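PDB 4XSO: Alr3699 protein from Nostoc sp., which is of unknown specific function but belongs to the GT-B glycosyltransferase clan and is built of two Rossmann-like domains. Local coordinates for residues G16-A21 with D43-T48; V38-D43 with I55-F60. All blocks are in the same frame, centred on the assembly; numbering follows the deposited sequence.

Contact 1 (G16-A21 with D43-T48)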
ATOM      1  N   GLY A  16      -1.741   2.740  20.092  1.00 41.52           N
ATOM      2  CA  GLY A  16      -0.989   3.257  21.242  1.00 47.94           C
ATOM      3  C   GLY A  16      -1.560   2.935  22.631  1.00 45.03           C
ATOM      4  O   GLY A  16      -0.916   3.235  23.633  1.00 47.36           O
ATOM      5  N   LYS A  17      -2.721   2.280  22.692  1.00 47.18           N
ATOM      6  CA  LYS A  17      -3.428   2.024  23.956  1.00 50.35           C
ATOM      7  C   LYS A  17      -3.487   0.549  24.314  1.00 47.08           C
ATOM      8  O   LYS A  17      -3.716  -0.314  23.442  1.00 49.11           O
ATOM      9  CB  LYS A  17      -4.860   2.548  23.854  1.00 59.53           C
ATOM     10  CG  LYS A  17      -4.956   4.070  23.857  1.00 61.32           C
ATOM     11  CD  LYS A  17      -6.407   4.539  23.790  1.00 60.79           C
ATOM     12  CE  LYS A  17      -6.914   4.507  22.364  1.00 63.81           C
ATOM     13  NZ  LYS A  17      -6.187   5.501  21.513  1.00 61.53           N
ATOM     14  N   PRO A  18      -3.287   0.233  25.595  1.00 47.82           N
ATOM     15  CA  PRO A  18      -3.255  -1.188  25.918  1.00 46.83           C
ATOM     16  C   PRO A  18      -4.642  -1.885  25.989  1.00 48.55           C
ATOM     17  O   PRO A  18      -5.069  -2.282  27.066  1.00 50.34           O
ATOM     18  CB  PRO A  18      -2.545  -1.205  27.278  1.00 47.95           C
ATOM     19  CG  PRO A  18      -2.877   0.162  27.880  1.00 46.06           C
ATOM     20  CD  PRO A  18      -2.779   1.074  26.713  1.00 45.99           C
ATOM     21  N   GLY A  19      -5.307  -2.095  24.858  1.00 54.21           N
ATOM     22  CA  GLY A  19      -6.522  -2.942  24.826  1.00 46.69           C
ATOM     23  C   GLY A  19      -6.220  -4.426  25.001  1.00 54.20           C
ATOM     24  O   GLY A  19      -5.071  -4.833  25.239  1.00 50.63           O
ATOM     25  N   GLY A  20      -7.231  -5.268  24.848  1.00 51.10           N
ATOM     26  CA  GLY A  20      -7.020  -6.697  25.073  1.00 47.74           C
ATOM     27  C   GLY A  20      -5.942  -7.307  24.169  1.00 44.12           C
ATOM     28  O   GLY A  20      -5.065  -8.038  24.642  1.00 46.96           O
ATOM     29  N   ALA A  21      -5.983  -6.950  22.898  1.00 38.05           N
ATOM     30  CA  ALA A  21      -5.059  -7.447  21.921  1.00 38.26           C
ATOM     31  C   ALA A  21      -3.582  -7.013  22.235  1.00 37.19           C
ATOM     32  O   ALA A  21      -2.666  -7.778  22.074  1.00 36.21           O
ATOM     33  CB  ALA A  21      -5.484  -6.968  20.547  1.00 39.46           C
ATOM     34  N   ASP A  43       1.574   6.479  19.062  1.00 50.63           N
ATOM     35  CA  ASP A  43       2.190   6.568  20.378  1.00 46.69           C
ATOM     36  C   ASP A  43       1.104   6.549  21.436  1.00 46.31           C
ATOM     37  O   ASP A  43      -0.052   6.789  21.131  1.00 47.67           O
ATOM     38  CB  ASP A  43       3.023   7.855  20.516  1.00 50.51           C
ATOM     39  CG  ASP A  43       4.129   7.733  21.577  1.00 48.26           C
ATOM     40  OD1 ASP A  43       4.178   6.742  22.338  1.00 49.81           O
ATOM     41  OD2 ASP A  43       4.978   8.618  21.607  1.00 54.46           O
ATOM     42  N   GLY A  44       1.485   6.218  22.666  1.00 43.29           N
ATOM     43  CA  GLY A  44       0.553   6.079  23.773  1.00 46.24           C
ATOM     44  C   GLY A  44       1.123   5.279  24.924  1.00 42.37           C
ATOM     45  O   GLY A  44       2.323   4.982  24.952  1.00 41.77           O
ATOM     46  N   ALA A  45       0.246   4.903  25.857  1.00 40.80           N
ATOM     47  CA  ALA A  45       0.604   4.098  27.016  1.00 44.60           C
ATOM     48  C   ALA A  45       1.116   2.696  26.678  1.00 45.96           C
ATOM     49  O   ALA A  45       1.789   2.073  27.500  1.00 41.25           O
ATOM     50  CB  ALA A  45      -0.592   3.974  27.932  1.00 49.93           C
ATOM     51  N   PHE A  46       0.804   2.192  25.484  1.00 39.08           N
ATOM     52  CA  PHE A  46       1.176   0.830  25.147  1.00 37.65           C
ATOM     53  C   PHE A  46       2.682   0.733  24.876  1.00 34.14           C
ATOM     54  O   PHE A  46       3.298  -0.279  25.156  1.00 38.82           O
ATOM     55  CB  PHE A  46       0.357   0.335  23.964  1.00 37.25           C
ATOM     56  CG  PHE A  46       0.620  -1.096  23.605  1.00 37.05           C
ATOM     57  CD1 PHE A  46       0.897  -2.042  24.573  1.00 38.55           C
ATOM     58  CD2 PHE A  46       0.619  -1.503  22.281  1.00 38.51           C
ATOM     59  CE1 PHE A  46       1.164  -3.346  24.229  1.00 35.10           C
ATOM     60  CE2 PHE A  46       0.898  -2.816  21.937  1.00 40.34           C
ATOM     61  CZ  PHE A  46       1.173  -3.741  22.919  1.00 36.37           C
ATOM     62  N   LYS A  47       3.206   1.790  24.300  1.00 34.37           N
ATOM     63  CA  LYS A  47       4.585   1.954  24.006  1.00 37.21           C
ATOM     64  C   LYS A  47       5.365   1.882  25.292  1.00 40.20           C
ATOM     65  O   LYS A  47       6.373   1.139  25.407  1.00 36.35           O
ATOM     66  CB  LYS A  47       4.809   3.327  23.370  1.00 36.97           C
ATOM     67  CG  LYS A  47       6.298   3.515  23.016  1.00 40.70           C
ATOM     68  CD  LYS A  47       6.514   4.724  22.182  1.00 47.55           C
ATOM     69  CE  LYS A  47       7.908   4.787  21.596  1.00 53.54           C
ATOM     70  NZ  LYS A  47       8.783   5.683  22.387  1.00 58.27           N
ATOM     71  N   THR A  48       4.893   2.655  26.275  1.00 40.45           N
ATOM     72  CA  THR A  48       5.539   2.665  27.620  1.00 39.77           C
ATOM     73  C   THR A  48       5.543   1.266  28.260  1.00 39.64           C
ATOM     74  O   THR A  48       6.629   0.786  28.742  1.00 38.44           O
ATOM     75  CB  THR A  48       4.934   3.803  28.538  1.00 42.13           C
ATOM     76  OG1 THR A  48       4.947   5.042  27.817  1.00 37.93           O
ATOM     77  CG2 THR A  48       5.769   4.015  29.791  1.00 50.04           C
TER
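The ring of Phe46 is met obliquely by Lys17 O and by Pro18 CA. Phe46 CG stands anti to its backbone N (chi1 -176°), and the ring runs away from the loop toward Glu22 and Ile26 of helix 20-29. Of the Phe46 side chain, CB comes nearest the loop, 3.2 Å from Gly16 O. The Pro18 ring presents CD, which lies 3.8 Å from Ala45 CB. Gly16 O accepts Phe46 N at 2.7 Å, with an N-H...O angle of 160°. The donor sits above the Gly16 carbonyl plane. These loops follow the first two strands along the chain, 9-13 and 36-40, of the N-terminal Rossmann-like sheet, and each leads into a helix. Gly19 and Gly44 are the N-caps of the two helices. Phe46 is two residues past Gly44, in the first turn of helix 45-52. Gly16 and Gly44 bring no side chain between the backbones, and their CA atoms are 4.1 Å apart. Pro18 centres an inverse gamma turn, closed by Gly19 N to Lys17 O at 2.8 Å. Asp43 OD1 takes the Gly44 N-H at 2.8 Å on the anti side of the carboxylate, 31° out of its plane. Lys47 NZ forms a salt bridge with Glu51.

Contact 2 (V38-D43 with I55-F60)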
ATOM      1  N   VAL A  38       8.238  -4.414  18.027  1.00 28.66           N
ATOM      2  CA  VAL A  38       6.830  -4.045  17.868  1.00 30.53           C
ATOM      3  C   VAL A  38       6.680  -2.632  17.228  1.00 31.84           C
ATOM      4  O   VAL A  38       7.084  -1.614  17.775  1.00 32.50           O
ATOM      5  CB  VAL A  38       6.040  -4.078  19.195  1.00 33.60           C
ATOM      6  CG1 VAL A  38       4.565  -3.737  18.916  1.00 34.15           C
ATOM      7  CG2 VAL A  38       6.110  -5.433  19.840  1.00 31.91           C
ATOM      8  N   GLY A  39       6.140  -2.606  16.036  1.00 29.43           N
ATOM      9  CA  GLY A  39       5.840  -1.379  15.325  1.00 31.92           C
ATOM     10  C   GLY A  39       4.399  -0.983  15.671  1.00 33.80           C
ATOM     11  O   GLY A  39       3.429  -1.755  15.466  1.00 32.44           O
ATOM     12  N   LEU A  40       4.260   0.179  16.275  1.00 31.87           N
ATOM     13  CA  LEU A  40       2.959   0.743  16.514  1.00 35.29           C
ATOM     14  C   LEU A  40       2.619   1.852  15.494  1.00 31.95           C
ATOM     15  O   LEU A  40       3.487   2.541  15.010  1.00 34.63           O
ATOM     16  CB  LEU A  40       2.911   1.350  17.915  1.00 34.78           C
ATOM     17  CG  LEU A  40       3.176   0.431  19.107  1.00 34.80           C
ATOM     18  CD1 LEU A  40       3.105   1.251  20.401  1.00 37.05           C
ATOM     19  CD2 LEU A  40       2.186  -0.717  19.121  1.00 31.07           C
ATOM     20  N   PHE A  41       1.344   2.036  15.229  1.00 32.09           N
ATOM     21  CA  PHE A  41       0.934   3.141  14.363  1.00 38.74           C
ATOM     22  C   PHE A  41       0.551   4.417  15.135  1.00 39.64           C
ATOM     23  O   PHE A  41       0.314   5.433  14.536  1.00 45.07           O
ATOM     24  CB  PHE A  41      -0.216   2.698  13.444  1.00 39.02           C
ATOM     25  CG  PHE A  41       0.138   1.580  12.482  1.00 36.64           C
ATOM     26  CD1 PHE A  41       1.450   1.162  12.276  1.00 36.83           C
ATOM     27  CD2 PHE A  41      -0.870   0.983  11.727  1.00 37.46           C
ATOM     28  CE1 PHE A  41       1.736   0.146  11.373  1.00 37.60           C
ATOM     29  CE2 PHE A  41      -0.586  -0.023  10.840  1.00 36.84           C
ATOM     30  CZ  PHE A  41       0.709  -0.448  10.662  1.00 41.36           C
ATOM     31  N   ALA A  42       0.473   4.337  16.450  1.00 45.00           N
ATOM     32  CA  ALA A  42       0.212   5.508  17.307  1.00 48.58           C
ATOM     33  C   ALA A  42       1.072   5.347  18.553  1.00 46.80           C
ATOM     34  O   ALA A  42       1.240   4.221  19.048  1.00 44.46           O
ATOM     35  CB  ALA A  42      -1.257   5.565  17.732  1.00 44.72           C
ATOM     36  N   ASP A  43       1.574   6.479  19.062  1.00 50.63           N
ATOM     37  CA  ASP A  43       2.190   6.568  20.378  1.00 46.69           C
ATOM     38  C   ASP A  43       1.104   6.549  21.436  1.00 46.31           C
ATOM     39  O   ASP A  43      -0.052   6.789  21.131  1.00 47.67           O
ATOM     40  CB  ASP A  43       3.023   7.855  20.516  1.00 50.51           C
ATOM     41  CG  ASP A  43       4.129   7.733  21.577  1.00 48.26           C
ATOM     42  OD1 ASP A  43       4.178   6.742  22.338  1.00 49.81           O
ATOM     43  OD2 ASP A  43       4.978   8.618  21.607  1.00 54.46           O
ATOM     44  N   ILE A  55      10.663  -4.752  25.557  1.00 34.96           N
ATOM     45  CA  ILE A  55      10.303  -5.155  24.221  1.00 34.90           C
ATOM     46  C   ILE A  55      10.575  -3.973  23.323  1.00 35.44           C
ATOM     47  O   ILE A  55       9.976  -2.934  23.478  1.00 38.35           O
ATOM     48  CB  ILE A  55       8.869  -5.626  24.138  1.00 34.43           C
ATOM     49  CG1 ILE A  55       8.696  -6.841  24.997  1.00 36.68           C
ATOM     50  CG2 ILE A  55       8.487  -6.067  22.703  1.00 37.57           C
ATOM     51  CD1 ILE A  55       7.252  -7.183  25.206  1.00 36.51           C
ATOM     52  N   PRO A  56      11.436  -4.174  22.303  1.00 36.13           N
ATOM     53  CA  PRO A  56      11.721  -3.055  21.453  1.00 35.65           C
ATOM     54  C   PRO A  56      10.434  -2.574  20.782  1.00 36.00           C
ATOM     55  O   PRO A  56       9.613  -3.400  20.331  1.00 30.47           O
ATOM     56  CB  PRO A  56      12.721  -3.583  20.456  1.00 34.29           C
ATOM     57  CG  PRO A  56      13.331  -4.786  21.100  1.00 39.01           C
ATOM     58  CD  PRO A  56      12.210  -5.372  21.950  1.00 34.73           C
ATOM     59  N   VAL A  57      10.316  -1.260  20.674  1.00 31.48           N
ATOM     60  CA  VAL A  57       9.086  -0.650  20.130  1.00 36.95           C
ATOM     61  C   VAL A  57       9.468   0.556  19.333  1.00 37.47           C
ATOM     62  O   VAL A  57      10.426   1.257  19.670  1.00 41.50           O
ATOM     63  CB  VAL A  57       7.981  -0.363  21.185  1.00 36.97           C
ATOM     64  CG1 VAL A  57       8.488   0.561  22.233  1.00 39.61           C
ATOM     65  CG2 VAL A  57       6.750   0.286  20.527  1.00 39.76           C
ATOM     66  N   GLU A  58       8.743   0.754  18.237  1.00 39.74           N
ATOM     67  CA  GLU A  58       8.910   1.887  17.325  1.00 44.50           C
ATOM     68  C   GLU A  58       7.532   2.342  16.866  1.00 43.38           C
ATOM     69  O   GLU A  58       6.599   1.521  16.643  1.00 36.68           O
ATOM     70  CB  GLU A  58       9.704   1.504  16.066  1.00 48.27           C
ATOM     71  CG  GLU A  58      10.029   2.717  15.178  1.00 58.78           C
ATOM     72  CD  GLU A  58      11.095   2.433  14.125  1.00 63.15           C
ATOM     73  OE1 GLU A  58      11.734   1.354  14.197  1.00 58.71           O
ATOM     74  OE2 GLU A  58      11.289   3.288  13.223  1.00 61.66           O
ATOM     75  N   VAL A  59       7.385   3.651  16.747  1.00 40.72           N
ATOM     76  CA  VAL A  59       6.117   4.208  16.306  1.00 39.73           C
ATOM     77  C   VAL A  59       6.312   4.617  14.848  1.00 39.37           C
ATOM     78  O   VAL A  59       7.178   5.426  14.556  1.00 42.91           O
ATOM     79  CB  VAL A  59       5.709   5.420  17.182  1.00 40.90           C
ATOM     80  CG1 VAL A  59       4.541   6.150  16.539  1.00 41.92           C
ATOM     81  CG2 VAL A  59       5.327   4.971  18.589  1.00 39.57           C
ATOM     82  N   PHE A  60       5.514   4.074  13.935  1.00 38.69           N
ATOM     83  CA  PHE A  60       5.612   4.454  12.511  1.00 37.09           C
ATOM     84  C   PHE A  60       4.522   5.472  12.205  1.00 46.51           C
ATOM     85  O   PHE A  60       3.348   5.265  12.553  1.00 38.86           O
ATOM     86  CB  PHE A  60       5.437   3.241  11.642  1.00 38.91           C
ATOM     87  CG  PHE A  60       6.571   2.276  11.742  1.00 40.05           C
ATOM     88  CD1 PHE A  60       7.734   2.485  11.026  1.00 46.13           C
ATOM     89  CD2 PHE A  60       6.493   1.179  12.575  1.00 44.58           C
ATOM     90  CE1 PHE A  60       8.789   1.602  11.104  1.00 51.75           C
ATOM     91  CE2 PHE A  60       7.539   0.303  12.666  1.00 47.47           C
ATOM     92  CZ  PHE A  60       8.700   0.520  11.949  1.00 49.63           C
TER
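Phe60 turns the edge of its ring to the backbone of Gly39. Gly39 CA lies near the ring plane, at the edge, 3.6 Å from Phe60 CE2. Phe60 CG stands beside the backbone N (chi1 -69°), on the Gly39 side. One face of the ring carries Glu58 CG, offset toward the rim, while the Glu58 carboxylate leads away. The Glu58 side chain leaves the sheet on the side where a CB of Gly39 would point. Val38, Leu40, Val57 and Val59 share the other side. There Leu40 and Val57 cross obliquely, and Leu40 CD1 touches Val57 CG2 at 3.8 Å. Val38 and Ile55 meet through their CG2 methyls, also at 3.8 Å. Both Val59 methyls lie against Asp43: CG1 is 3.9 Å from Asp43 N, and CG2 is 4.2 Å from Asp43 CB.

The strands are parallel, at 23°. Val38 N binds Pro56 O almost straight, and Val38 O takes Glu58 N. Leu40 N then binds Glu58 O at 2.7 Å, and Leu40 O takes Phe60 N at 2.8 Å.

This is the strand pairing of a beta-alpha-beta unit at the border of a Rossmann-like sheet. Strand 57-59 is an outermost strand of the seven-stranded sheet within this chain, and strand 36-40 pairs on its other side with strand 9-13. Helix 45-52 packs on Leu40 and Val57. Helix 85-95 touches Phe60 and Phe41, and Phe41 also packs on Leu83 of the second subunit.

In the fold
Contact 1 and contact 2 lie in the N-terminal Rossmann-like domain, their centres about 9 Å apart. Along the chain their segments alternate: 16-21, 38-43, 43-48, 55-60. Asp43 belongs to both, at the turn from strand 36-40 into helix 45-52. Contact 2 pairs the two strands of the beta-alpha-beta unit, and contact 1 ties the start of its helix to the loop before helix 20-29. The contacts also touch directly: Phe46 packs on Leu40, and Lys47 lies against Val57 and Val59. Together they connect the loops after strands 9-13 and 36-40 with an outermost strand pair of the seven-stranded parallel sheet. The second, six-stranded sheet of this GT-B protein takes no part.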